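PDB 2I44: serine-threonine phosphatase 2C from Toxoplasma gondii, which probably removes phosphate groups from serine and threonine residues of proteins, as a metal-dependent phosphatase of the PP2C family. Local coordinates for residues W85-M91 and K104-L109; G148-H154 and D248-V254. All blocks are in the same frame, centred on the assembly; numbering follows the deposited sequence.

Contact 1: residues W85-M91 and K104-L109; sequences WQEVTEM and KLPQLL
Two helical segments, 85-91 and 104-109, run nearly antiparallel. Their axes cross at -152° and come within 9.4 Å. V88 and L108 are nearest in register, CA to CA 6.3 Å; L108 points toward the other helix and V88 sideways. The first segment is regular alpha helix. The second is kinked at P106, where the N atoms of P106 and Q107 make no bond to the preceding turn. No hydrogen bond joins the two segments, so shape does the work. V88 (chi1 t) is the central bump. Its CG2 sits 3.7 Å from L108 CB and 4.1 Å from L109 CD2, and its CG1 lies 4.0 Å from L105 CD1. It thus fills the hollow between these three leucines. In return L108 (m, t) enters the gap between E87 and M91. Its CD2 is 3.6 Å from E87 OE1, and its CD1 is 3.6 Å from M91 CE. M91 is a selenomethionine. Its extended side chain (chi1 and chi2 t) bends at chi3 (m), which brings CE to 3.9 Å from K104 CB. At the other end W85 (chi1 t) swings its ring back, with CZ3 3.8 Å from L109 CD2. On the side facing the sheet, L105 and L109 also touch F149, and W85 touches V144. This is apolar antiparallel helix packing, two successive helices of the PP2C fold on a beta-sheet.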
loop_
_atom_site.group_PDB
_atom_site.type_symbol
_atom_site.label_atom_id
_atom_site.label_comp_id
_atom_site.label_asym_id
_atom_site.label_seq_id
_atom_site.Cartn_x
_atom_site.Cartn_y
_atom_site.Cartn_z
ATOM N N TRP A 85 8.819 -15.958 7.464
ATOM C CA TRP A 85 8.375 -16.453 6.173
ATOM C C TRP A 85 8.953 -17.838 5.905
ATOM O O TRP A 85 8.330 -18.658 5.234
ATOM C CB TRP A 85 8.773 -15.487 5.053
ATOM C CG TRP A 85 8.246 -15.915 3.721
ATOM C CD1 TRP A 85 8.945 -16.525 2.723
ATOM C CD2 TRP A 85 6.893 -15.808 3.256
ATOM N NE1 TRP A 85 8.116 -16.808 1.662
ATOM C CE2 TRP A 85 6.851 -16.378 1.962
ATOM C CE3 TRP A 85 5.712 -15.290 3.808
ATOM C CZ2 TRP A 85 5.676 -16.441 1.208
ATOM C CZ3 TRP A 85 4.539 -15.354 3.058
ATOM C CH2 TRP A 85 4.534 -15.926 1.769
ATOM N N GLN A 86 10.148 -18.093 6.426
ATOM C CA GLN A 86 10.775 -19.394 6.248
ATOM C C GLN A 86 9.864 -20.416 6.911
ATOM O O GLN A 86 9.680 -21.518 6.401
ATOM C CB GLN A 86 12.156 -19.425 6.909
ATOM C CG GLN A 86 13.063 -18.274 6.471
ATOM C CD GLN A 86 14.415 -18.287 7.166
ATOM O OE1 GLN A 86 14.612 -18.990 8.162
ATOM N NE2 GLN A 86 15.353 -17.495 6.652
ATOM N N GLU A 87 9.282 -20.036 8.046
ATOM C CA GLU A 87 8.374 -20.924 8.757
ATOM C C GLU A 87 7.076 -21.060 7.973
ATOM O O GLU A 87 6.379 -22.065 8.094
ATOM C CB GLU A 87 8.079 -20.402 10.169
ATOM C CG GLU A 87 9.312 -19.984 10.940
ATOM C CD GLU A 87 9.117 -20.025 12.448
ATOM O OE1 GLU A 87 7.978 -19.806 12.926
ATOM O OE2 GLU A 87 10.118 -20.271 13.154
ATOM N N VAL A 88 6.740 -20.051 7.171
ATOM C CA VAL A 88 5.524 -20.143 6.367
ATOM C C VAL A 88 5.785 -21.140 5.246
ATOM O O VAL A 88 4.932 -21.961 4.911
ATOM C CB VAL A 88 5.130 -18.784 5.744
ATOM C CG1 VAL A 88 4.080 -18.992 4.656
ATOM C CG2 VAL A 88 4.578 -17.870 6.812
ATOM N N THR A 89 6.979 -21.066 4.675
ATOM C CA THR A 89 7.353 -21.963 3.600
ATOM C C THR A 89 7.471 -23.401 4.115
ATOM O O THR A 89 6.961 -24.326 3.491
ATOM C CB THR A 89 8.686 -21.521 2.958
ATOM O OG1 THR A 89 8.470 -20.323 2.204
ATOM C CG2 THR A 89 9.225 -22.596 2.020
ATOM N N GLU A 90 8.130 -23.584 5.256
ATOM C CA GLU A 90 8.299 -24.919 5.820
ATOM C C GLU A 90 6.970 -25.609 6.110
ATOM O O GLU A 90 6.813 -26.809 5.848
ATOM C CB GLU A 90 9.117 -24.851 7.107
ATOM C CG GLU A 90 10.506 -24.265 6.931
ATOM C CD GLU A 90 11.311 -24.304 8.218
ATOM O OE1 GLU A 90 11.612 -25.428 8.688
ATOM O OE2 GLU A 90 11.635 -23.217 8.756
HETATM N N MSE A 91 6.016 -24.852 6.651
HETATM C CA MSE A 91 4.707 -25.403 6.991
HETATM C C MSE A 91 3.892 -25.752 5.754
HETATM O O MSE A 91 3.159 -26.742 5.746
HETATM C CB MSE A 91 3.927 -24.422 7.858
HETATM C CG MSE A 91 2.648 -25.014 8.433
HETATM SE SE MSE A 91 1.723 -23.762 9.563
HETATM C CE MSE A 91 2.935 -23.783 11.070
ATOM N N LYS A 104 -2.460 -21.736 12.360
ATOM C CA LYS A 104 -1.193 -21.077 12.659
ATOM C C LYS A 104 -0.717 -20.130 11.556
ATOM O O LYS A 104 -0.006 -19.162 11.825
ATOM C CB LYS A 104 -0.120 -22.136 12.931
ATOM C CG LYS A 104 -0.548 -23.161 13.984
ATOM C CD LYS A 104 0.516 -24.224 14.235
ATOM C CE LYS A 104 1.698 -23.659 15.004
ATOM N NZ LYS A 104 2.758 -24.689 15.226
ATOM N N LEU A 105 -1.126 -20.406 10.323
ATOM C CA LEU A 105 -0.730 -19.607 9.167
ATOM C C LEU A 105 -0.992 -18.107 9.310
ATOM O O LEU A 105 -0.145 -17.299 8.938
ATOM C CB LEU A 105 -1.411 -20.145 7.901
ATOM C CG LEU A 105 -0.926 -19.616 6.543
ATOM C CD1 LEU A 105 0.573 -19.833 6.404
ATOM C CD2 LEU A 105 -1.658 -20.323 5.418
ATOM N N PRO A 106 -2.163 -17.713 9.847
ATOM C CA PRO A 106 -2.467 -16.287 10.007
ATOM C C PRO A 106 -1.445 -15.494 10.812
ATOM O O PRO A 106 -1.001 -14.433 10.372
ATOM C CB PRO A 106 -3.844 -16.301 10.665
ATOM C CG PRO A 106 -4.471 -17.513 10.053
ATOM C CD PRO A 106 -3.352 -18.530 10.152
ATOM N N GLN A 107 -1.063 -15.994 11.985
ATOM C CA GLN A 107 -0.089 -15.274 12.794
ATOM C C GLN A 107 1.308 -15.294 12.180
ATOM O O GLN A 107 2.093 -14.367 12.389
ATOM C CB GLN A 107 -0.038 -15.825 14.225
ATOM C CG GLN A 107 -1.209 -15.378 15.102
ATOM C CD GLN A 107 -1.539 -13.889 14.938
ATOM O OE1 GLN A 107 -2.586 -13.527 14.384
ATOM N NE2 GLN A 107 -0.641 -13.023 15.414
ATOM N N LEU A 108 1.627 -16.349 11.434
ATOM C CA LEU A 108 2.928 -16.428 10.788
ATOM C C LEU A 108 2.976 -15.382 9.674
ATOM O O LEU A 108 3.993 -14.719 9.471
ATOM C CB LEU A 108 3.161 -17.825 10.212
ATOM C CG LEU A 108 3.443 -18.950 11.219
ATOM C CD1 LEU A 108 3.560 -20.277 10.484
ATOM C CD2 LEU A 108 4.734 -18.647 11.984
ATOM N N LEU A 109 1.861 -15.230 8.963
ATOM C CA LEU A 109 1.772 -14.250 7.885
ATOM C C LEU A 109 1.825 -12.837 8.456
ATOM O O LEU A 109 2.471 -11.959 7.893
ATOM C CB LEU A 109 0.475 -14.435 7.091
ATOM C CG LEU A 109 0.337 -15.712 6.260
ATOM C CD1 LEU A 109 -1.045 -15.755 5.600
ATOM C CD2 LEU A 109 1.434 -15.748 5.208
#

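Contact 2: residues G148-H154 and D248-V254; sequences GFVAVGH and DVRVVRV
Backbone N-H...O hydrogen bonds join the segments: V254 N to G148 O and V152 N to R250 O, 2.7 Å each; R250 N to V152 O, 2.8 Å; V150 N to V252 O, 2.9 Å; V252 N to V150 O, 3.0 Å. H154 N to D248 O and D248 N to H154 O are weak hydrogen bonds, 3.4 Å each. A water hydrogen-bonds H154 ND1 (2.8 Å) and donates to D248 O (2.7 Å). H154 NE2 is hydrogen-bonded to V177 O, and D248 OD2 to H179 NE2; H179 stacks on H154. Strands 149-154 and 248-253 run antiparallel (162°, axes 4.5 Å apart) in one sheet of the PP2C sandwich. G148 has phi 79°, which suits glycine. The H154 side chain is about 13 Å from a bound calcium, so no ligand. Beside the non-hydrogen-bonded pair A151-V251 (CA to CA 4.3 Å), F149 (m) sets CD1 3.9 Å from V251 CG1 and CE1 over the R253 guanidinium. V150 CG2 meets V254 CG2 at 3.3 Å. The chemistry implies a firm backbone join, loosening into a water-bridged polar end.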
loop_
_atom_site.group_PDB
_atom_site.type_symbol
_atom_site.label_atom_id
_atom_site.label_comp_id
_atom_site.label_asym_id
_atom_site.label_seq_id
_atom_site.Cartn_x
_atom_site.Cartn_y
_atom_site.Cartn_z
ATOM N N GLY A 148 -5.319 -19.359 0.561
ATOM C CA GLY A 148 -6.613 -18.876 1.010
ATOM C C GLY A 148 -6.629 -17.717 1.988
ATOM O O GLY A 148 -7.701 -17.278 2.398
ATOM N N PHE A 149 -5.458 -17.219 2.366
ATOM C CA PHE A 149 -5.383 -16.097 3.292
ATOM C C PHE A 149 -4.727 -14.896 2.637
ATOM O O PHE A 149 -3.822 -15.039 1.813
ATOM C CB PHE A 149 -4.576 -16.472 4.535
ATOM C CG PHE A 149 -5.288 -17.410 5.464
ATOM C CD1 PHE A 149 -6.339 -16.960 6.255
ATOM C CD2 PHE A 149 -4.920 -18.751 5.535
ATOM C CE1 PHE A 149 -7.017 -17.832 7.106
ATOM C CE2 PHE A 149 -5.589 -19.636 6.381
ATOM C CZ PHE A 149 -6.643 -19.176 7.169
ATOM N N VAL A 150 -5.197 -13.709 3.000
ATOM C CA VAL A 150 -4.620 -12.484 2.483
ATOM C C VAL A 150 -4.190 -11.654 3.677
ATOM O O VAL A 150 -5.017 -11.242 4.492
ATOM C CB VAL A 150 -5.620 -11.679 1.635
ATOM C CG1 VAL A 150 -4.983 -10.363 1.195
ATOM C CG2 VAL A 150 -6.019 -12.486 0.420
ATOM N N ALA A 151 -2.882 -11.446 3.783
ATOM C CA ALA A 151 -2.312 -10.658 4.859
ATOM C C ALA A 151 -2.162 -9.228 4.360
ATOM O O ALA A 151 -1.261 -8.930 3.572
ATOM C CB ALA A 151 -0.951 -11.226 5.253
ATOM N N VAL A 152 -3.053 -8.353 4.811
ATOM C CA VAL A 152 -3.024 -6.956 4.415
ATOM C C VAL A 152 -2.163 -6.122 5.362
ATOM O O VAL A 152 -2.276 -6.221 6.586
ATOM C CB VAL A 152 -4.454 -6.339 4.395
ATOM C CG1 VAL A 152 -4.379 -4.858 4.076
ATOM C CG2 VAL A 152 -5.316 -7.040 3.365
ATOM N N GLY A 153 -1.300 -5.302 4.780
ATOM C CA GLY A 153 -0.455 -4.432 5.570
ATOM C C GLY A 153 -0.443 -3.067 4.913
ATOM O O GLY A 153 -0.666 -2.964 3.701
ATOM N N HIS A 154 -0.218 -2.014 5.692
ATOM C CA HIS A 154 -0.147 -0.679 5.116
ATOM C C HIS A 154 0.476 0.372 6.014
ATOM O O HIS A 154 0.557 0.224 7.233
ATOM C CB HIS A 154 -1.533 -0.188 4.653
ATOM C CG HIS A 154 -2.295 0.581 5.689
ATOM N ND1 HIS A 154 -2.911 -0.022 6.764
ATOM C CD2 HIS A 154 -2.567 1.904 5.795
ATOM C CE1 HIS A 154 -3.534 0.893 7.484
ATOM N NE2 HIS A 154 -3.342 2.071 6.918
ATOM N N ASP A 248 -0.194 -1.506 10.060
ATOM C CA ASP A 248 -1.351 -2.109 10.712
ATOM C C ASP A 248 -1.494 -3.350 9.844
ATOM O O ASP A 248 -1.376 -3.264 8.620
ATOM C CB ASP A 248 -2.609 -1.228 10.608
ATOM C CG ASP A 248 -2.637 -0.126 11.658
ATOM O OD1 ASP A 248 -2.434 -0.433 12.852
ATOM O OD2 ASP A 248 -2.866 1.043 11.300
ATOM N N VAL A 249 -1.702 -4.505 10.458
ATOM C CA VAL A 249 -1.825 -5.733 9.688
ATOM C C VAL A 249 -3.158 -6.402 9.963
ATOM O O VAL A 249 -3.637 -6.405 11.098
ATOM C CB VAL A 249 -0.670 -6.709 10.019
ATOM C CG1 VAL A 249 -0.747 -7.938 9.129
ATOM C CG2 VAL A 249 0.671 -6.005 9.827
ATOM N N ARG A 250 -3.750 -6.957 8.910
ATOM C CA ARG A 250 -5.039 -7.636 8.989
ATOM C C ARG A 250 -5.059 -8.850 8.060
ATOM O O ARG A 250 -4.808 -8.731 6.859
ATOM C CB ARG A 250 -6.165 -6.669 8.600
ATOM C CG ARG A 250 -7.559 -7.290 8.541
ATOM C CD ARG A 250 -8.628 -6.247 8.192
ATOM N NE ARG A 250 -9.971 -6.823 8.124
ATOM C CZ ARG A 250 -11.071 -6.138 7.809
ATOM N NH1 ARG A 250 -10.998 -4.845 7.527
ATOM N NH2 ARG A 250 -12.250 -6.749 7.775
ATOM N N VAL A 251 -5.344 -10.021 8.625
ATOM C CA VAL A 251 -5.410 -11.243 7.841
ATOM C C VAL A 251 -6.873 -11.631 7.620
ATOM O O VAL A 251 -7.626 -11.829 8.570
ATOM C CB VAL A 251 -4.686 -12.422 8.543
ATOM C CG1 VAL A 251 -4.794 -13.679 7.686
ATOM C CG2 VAL A 251 -3.222 -12.075 8.789
ATOM N N VAL A 252 -7.264 -11.735 6.359
ATOM C CA VAL A 252 -8.627 -12.094 6.012
ATOM C C VAL A 252 -8.657 -13.413 5.249
ATOM O O VAL A 252 -7.767 -13.691 4.443
ATOM C CB VAL A 252 -9.283 -10.979 5.147
ATOM C CG1 VAL A 252 -8.311 -10.510 4.083
ATOM C CG2 VAL A 252 -10.559 -11.492 4.492
ATOM N N ARG A 253 -9.665 -14.237 5.528
ATOM C CA ARG A 253 -9.816 -15.508 4.824
ATOM C C ARG A 253 -10.502 -15.220 3.498
ATOM O O ARG A 253 -11.527 -14.539 3.467
ATOM C CB ARG A 253 -10.709 -16.473 5.597
ATOM C CG ARG A 253 -10.175 -16.968 6.913
ATOM C CD ARG A 253 -11.244 -17.815 7.606
ATOM N NE ARG A 253 -10.793 -18.323 8.902
ATOM C CZ ARG A 253 -10.037 -19.406 9.066
ATOM N NH1 ARG A 253 -9.643 -20.115 8.013
ATOM N NH2 ARG A 253 -9.665 -19.775 10.285
ATOM N N VAL A 254 -9.944 -15.717 2.404
ATOM C CA VAL A 254 -10.574 -15.510 1.114
ATOM C C VAL A 254 -11.687 -16.553 1.018
ATOM O O VAL A 254 -11.415 -17.749 0.925
ATOM C CB VAL A 254 -9.588 -15.729 -0.040
ATOM C CG1 VAL A 254 -10.279 -15.467 -1.369
ATOM C CG2 VAL A 254 -8.374 -14.819 0.130
HETATM O O HOH W 1 -3.327 -2.799 6.818
#

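Contact 1 comes first along the chain and closes before contact 2 opens. Their centres are 13 Å apart, on the same side of the chain's centre. The two touch directly: L105 CD2 is 3.6 Å from F149 CD2, L109 CD1 is 3.8 Å from F149 CB, and P106 O is 3.6 Å from V251 CG2. Helix 83-92 lies beside helix 98-130 on the same face of the sheet; W85 reaches V144 of strand 137-146, while 98-130 packs on 149-155. On the other face V150 and V152 meet M261, and V252 meets H258, of strand 258-264 in the second sheet. This matches the alpha-beta-beta-alpha sandwich of PP2C phosphatases. Contact 1 lies away from the calcium sites.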